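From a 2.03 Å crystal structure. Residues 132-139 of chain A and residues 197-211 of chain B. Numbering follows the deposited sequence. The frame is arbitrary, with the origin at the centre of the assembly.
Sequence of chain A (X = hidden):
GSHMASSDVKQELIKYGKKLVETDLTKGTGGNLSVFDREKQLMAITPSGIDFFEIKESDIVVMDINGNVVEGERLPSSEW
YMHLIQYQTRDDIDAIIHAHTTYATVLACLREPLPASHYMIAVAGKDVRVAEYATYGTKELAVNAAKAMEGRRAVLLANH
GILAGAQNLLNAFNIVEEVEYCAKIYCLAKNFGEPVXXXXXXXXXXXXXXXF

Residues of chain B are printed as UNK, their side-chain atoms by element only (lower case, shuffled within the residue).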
# COMPACT_ATOMS: atom_id res chain seq x y z
N GLU A 132 -13.76 -22.59 13.28
CA GLU A 132 -12.78 -23.60 13.67
C GLU A 132 -12.04 -24.09 12.43
O GLU A 132 -12.65 -24.14 11.32
CB GLU A 132 -13.49 -24.79 14.33
CG GLU A 132 -14.26 -24.42 15.60
CD GLU A 132 -14.65 -25.63 16.44
OE1 GLU A 132 -15.46 -26.46 15.97
OE2 GLU A 132 -14.14 -25.75 17.58
N TYR A 133 -10.76 -24.45 12.60
CA TYR A 133 -9.92 -24.79 11.43
C TYR A 133 -10.39 -26.04 10.68
O TYR A 133 -10.75 -27.04 11.29
CB TYR A 133 -8.40 -24.88 11.74
CG TYR A 133 -7.62 -25.35 10.50
CD1 TYR A 133 -7.30 -24.47 9.48
CD2 TYR A 133 -7.28 -26.70 10.32
CE1 TYR A 133 -6.66 -24.87 8.32
CE2 TYR A 133 -6.63 -27.12 9.16
CZ TYR A 133 -6.33 -26.20 8.16
OH TYR A 133 -5.66 -26.57 6.99
N ALA A 134 -10.38 -25.97 9.35
CA ALA A 134 -10.50 -27.17 8.54
C ALA A 134 -9.87 -26.93 7.20
O ALA A 134 -9.89 -25.79 6.73
CB ALA A 134 -11.96 -27.59 8.38
N THR A 135 -9.36 -28.01 6.61
CA THR A 135 -8.64 -28.03 5.33
C THR A 135 -9.49 -27.39 4.23
O THR A 135 -10.67 -27.65 4.15
CB THR A 135 -8.34 -29.53 4.93
OG1 THR A 135 -7.79 -30.24 6.05
CG2 THR A 135 -7.41 -29.64 3.77
N TYR A 136 -8.91 -26.53 3.40
CA TYR A 136 -9.70 -25.91 2.33
C TYR A 136 -10.43 -27.00 1.58
O TYR A 136 -9.94 -28.14 1.53
CB TYR A 136 -8.83 -25.12 1.35
CG TYR A 136 -8.11 -25.94 0.29
CD1 TYR A 136 -6.87 -26.54 0.57
CD2 TYR A 136 -8.66 -26.11 -0.98
CE1 TYR A 136 -6.20 -27.29 -0.41
CE2 TYR A 136 -8.01 -26.86 -1.95
CZ TYR A 136 -6.78 -27.45 -1.66
OH TYR A 136 -6.13 -28.18 -2.63
N GLY A 137 -11.59 -26.62 1.04
CA GLY A 137 -12.36 -27.41 0.09
C GLY A 137 -13.05 -28.64 0.64
O GLY A 137 -13.58 -29.40 -0.13
N THR A 138 -13.06 -28.81 1.97
CA THR A 138 -13.67 -29.97 2.61
C THR A 138 -15.01 -29.65 3.30
O THR A 138 -15.34 -28.48 3.60
CB THR A 138 -12.74 -30.51 3.72
OG1 THR A 138 -12.66 -29.53 4.74
CG2 THR A 138 -11.33 -30.84 3.19
N LYS A 139 -15.77 -30.71 3.59
CA LYS A 139 -17.06 -30.61 4.26
C LYS A 139 -16.94 -30.02 5.66
O LYS A 139 -17.83 -29.30 6.08
CB LYS A 139 -17.75 -31.98 4.34
CG LYS A 139 -18.09 -32.60 2.99
CD LYS A 139 -18.85 -33.93 3.11
CE LYS A 139 -18.46 -34.79 4.32
NZ LYS A 139 -17.28 -35.68 4.15
N UNK B 197 0.48 -21.89 13.97
CA UNK B 197 1.17 -22.61 12.89
C UNK B 197 0.51 -23.98 12.70
O UNK B 197 0.38 -24.77 13.66
c UNK B 197 2.69 -22.73 13.16
c UNK B 197 3.36 -23.70 12.20
c UNK B 197 3.37 -21.34 13.09
N UNK B 198 0.07 -24.26 11.46
CA UNK B 198 -0.53 -25.55 11.14
C UNK B 198 0.52 -26.64 11.33
O UNK B 198 1.67 -26.42 11.00
c UNK B 198 -3.44 -24.75 10.13
c UNK B 198 -1.10 -25.58 9.70
c UNK B 198 -2.40 -24.49 7.84
c UNK B 198 -2.15 -24.53 9.34
N UNK B 199 0.13 -27.81 11.88
CA UNK B 199 1.13 -28.88 12.10
C UNK B 199 1.63 -29.56 10.81
O UNK B 199 0.99 -29.46 9.74
c UNK B 199 -1.06 -29.61 12.82
c UNK B 199 0.40 -29.88 13.01
c UNK B 199 -1.21 -28.16 12.42
N UNK B 200 2.78 -30.22 10.93
CA UNK B 200 3.41 -30.95 9.80
C UNK B 200 2.48 -31.93 9.10
O UNK B 200 2.46 -31.99 7.86
c UNK B 200 5.84 -30.79 10.49
o UNK B 200 6.96 -31.33 10.65
c UNK B 200 4.66 -31.70 10.29
o UNK B 200 5.66 -29.54 10.47
N UNK B 201 1.74 -32.72 9.88
CA UNK B 201 0.80 -33.66 9.27
C UNK B 201 -0.20 -32.94 8.32
O UNK B 201 -0.39 -33.37 7.18
o UNK B 201 -2.59 -36.80 10.55
o UNK B 201 -0.79 -36.87 11.81
c UNK B 201 -1.40 -36.51 10.77
c UNK B 201 0.06 -34.48 10.33
c UNK B 201 -0.67 -35.68 9.73
N UNK B 202 -0.79 -31.84 8.78
CA UNK B 202 -1.69 -31.06 7.93
C UNK B 202 -0.92 -30.52 6.71
O UNK B 202 -1.38 -30.63 5.59
c UNK B 202 -3.39 -29.08 7.90
o UNK B 202 -4.99 -30.85 8.07
c UNK B 202 -4.71 -29.76 7.55
c UNK B 202 -2.42 -29.96 8.71
o UNK B 202 -5.50 -29.20 6.74
N UNK B 203 0.28 -30.00 6.93
CA UNK B 203 1.06 -29.50 5.79
C UNK B 203 1.41 -30.59 4.77
O UNK B 203 1.38 -30.36 3.54
s UNK B 203 0.60 -26.51 6.10
c UNK B 203 2.29 -28.71 6.27
c UNK B 203 1.92 -27.40 6.97
c UNK B 203 1.38 -26.06 4.55
N UNK B 204 1.72 -31.78 5.27
CA UNK B 204 1.88 -32.99 4.43
C UNK B 204 0.66 -33.24 3.54
O UNK B 204 0.78 -33.42 2.31
c UNK B 204 2.82 -35.36 4.65
c UNK B 204 2.12 -34.20 5.32
c UNK B 204 3.45 -36.28 5.69
o UNK B 204 2.84 -36.49 6.76
o UNK B 204 4.58 -36.77 5.44
N UNK B 205 -0.51 -33.25 4.17
CA UNK B 205 -1.77 -33.36 3.46
C UNK B 205 -1.87 -32.23 2.43
O UNK B 205 -2.22 -32.48 1.26
c UNK B 205 -4.95 -33.72 2.91
c UNK B 205 -5.23 -33.41 5.41
c UNK B 205 -4.41 -33.04 4.17
c UNK B 205 -2.93 -33.33 4.47
N UNK B 206 -1.54 -31.01 2.86
CA UNK B 206 -1.64 -29.86 1.97
C UNK B 206 -0.83 -30.07 0.69
O UNK B 206 -1.37 -29.89 -0.41
s UNK B 206 -3.87 -27.57 2.84
c UNK B 206 -1.25 -28.57 2.68
c UNK B 206 -2.15 -27.39 2.31
c UNK B 206 -3.65 -27.64 4.63
N UNK B 207 0.43 -30.47 0.86
CA UNK B 207 1.28 -30.88 -0.28
C UNK B 207 0.56 -31.84 -1.22
O UNK B 207 0.47 -31.58 -2.44
c UNK B 207 2.59 -31.49 0.21
N UNK B 208 -0.00 -32.92 -0.67
CA UNK B 208 -0.71 -33.86 -1.53
C UNK B 208 -1.85 -33.20 -2.31
O UNK B 208 -2.00 -33.44 -3.52
c UNK B 208 -0.11 -36.15 -0.49
o UNK B 208 1.78 -36.96 -1.71
c UNK B 208 0.56 -36.71 -1.75
c UNK B 208 -1.20 -35.11 -0.78
o UNK B 208 -0.12 -36.91 -2.79
N UNK B 209 -2.65 -32.37 -1.64
CA UNK B 209 -3.81 -31.74 -2.31
C UNK B 209 -3.40 -30.81 -3.44
O UNK B 209 -4.05 -30.76 -4.48
c UNK B 209 -4.71 -30.99 -1.32
n UNK B 209 -9.08 -31.09 0.06
c UNK B 209 -5.39 -31.91 -0.31
c UNK B 209 -7.79 -31.27 -0.68
c UNK B 209 -6.62 -31.26 0.29
N UNK B 210 -2.30 -30.08 -3.22
CA UNK B 210 -1.77 -29.14 -4.20
C UNK B 210 -1.24 -29.83 -5.46
O UNK B 210 -1.29 -29.24 -6.54
c UNK B 210 -2.51 -27.15 -2.18
c UNK B 210 -1.02 -24.84 -1.91
c UNK B 210 -2.28 -24.93 -1.33
c UNK B 210 -3.03 -26.08 -1.47
c UNK B 210 -0.51 -25.91 -2.64
c UNK B 210 -1.25 -27.08 -2.79
c UNK B 210 -0.69 -28.24 -3.57
N UNK B 211 -0.74 -31.06 -5.32
CA UNK B 211 -0.34 -31.87 -6.48
C UNK B 211 -1.45 -31.91 -7.54
O UNK B 211 -1.17 -31.83 -8.74
c UNK B 211 1.42 -33.39 -5.39
c UNK B 211 0.07 -33.29 -6.08
c UNK B 211 2.96 -34.91 -4.10
n UNK B 211 4.28 -34.88 -4.81
c UNK B 211 1.76 -34.83 -5.02

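Position 197 has three side-chain carbons, one carrying the other two; out of reach of chain A, which makes no demand on it, it is Val B197. Position 198 has four carbons forked at the second, and one branch end lies over a face of the Tyr A133 ring. This is Leu B198, whose CD2 sits 3.8 Å from the centroid of the Tyr A133 ring, a CH-pi contact that suits a buried aliphatic group. At 199 three carbons close a ring onto the backbone N, without touching chain A: Pro B199, at the N-cap position, where its lack of an amide hydrogen costs the helix nothing.

Position 200 has two carbons, the second carrying two oxygens, and makes no contact with chain A; it is Asp B200, an acidic residue well placed in the first helical turn. Position 201, three carbons ending in two oxygens, is Glu B201, exposed and out of reach of chain A, where a charge meets solvent. Position 202 has the same atoms, but here one oxygen meets two hydroxyls. It is Glu B202: OE2 accepts hydrogen bonds from Tyr A133 OH and from Thr A135 OG1, each at 2.6 Å, and a carboxylate oxygen can readily serve both donors.

Position 203, an unbranched chain of two carbons, sulfur and carbon, makes no contact with chain A; it is Met B203, its apolar thioether suited to burial, its CA-to-CB bond pointing away. Position 204, three carbons and two oxygens, also without contact, is Glu B204, whose charge tolerates solvent. At 205 four carbons forked at the second come near Thr A135; this is Leu B205, its CD2 4.1 Å from Thr A135 OG1, a slight contact. At 206 two carbons, a sulfur and a carbon in an unbranched chain lie near Tyr A133, Thr A135 and Tyr A136; this is Met B206. Its flexible thioether brings SD to 3.9 Å from Tyr A136 CD1, at the ring edge, and CE to 3.3 Å from Tyr A133 OH.

Position 207, a single carbon, is Ala B207, a small helix-favouring residue, and 208, three carbons with two oxygens, is Glu B208, charged and solvent-tolerant; neither reaches chain A. Position 209 has four carbons in a row ending in nitrogen, running past the Tyr A136 ring with one bend, at chi3: Lys B209. Its NZ lies 4.8 Å from the Tyr A136 ring centroid, over the face in a cation-pi contact, and donates a weak hydrogen bond to Tyr A136 O at 3.4 Å. At 210 one carbon and a six-carbon ring lie against Tyr A136; this is Phe B210, whose CE1 is 3.6 Å from Tyr A136 CE1, aromatic meeting aromatic. Position 211, four carbons ending in nitrogen, makes no contact with chain A and is Lys B211, its charge at ease in solvent.

The contact works by setting one side of a helix, and the leucine just before it, against a loop. The shared carboxylate anchors Tyr A133 and Thr A135, while apolar groups and the lysine pack around the two tyrosine rings. The turn from Thr A135 to Thr A138 presents Tyr A136 O to the amine.

Chain B 197-211: VLPDEEMELMAEKFK
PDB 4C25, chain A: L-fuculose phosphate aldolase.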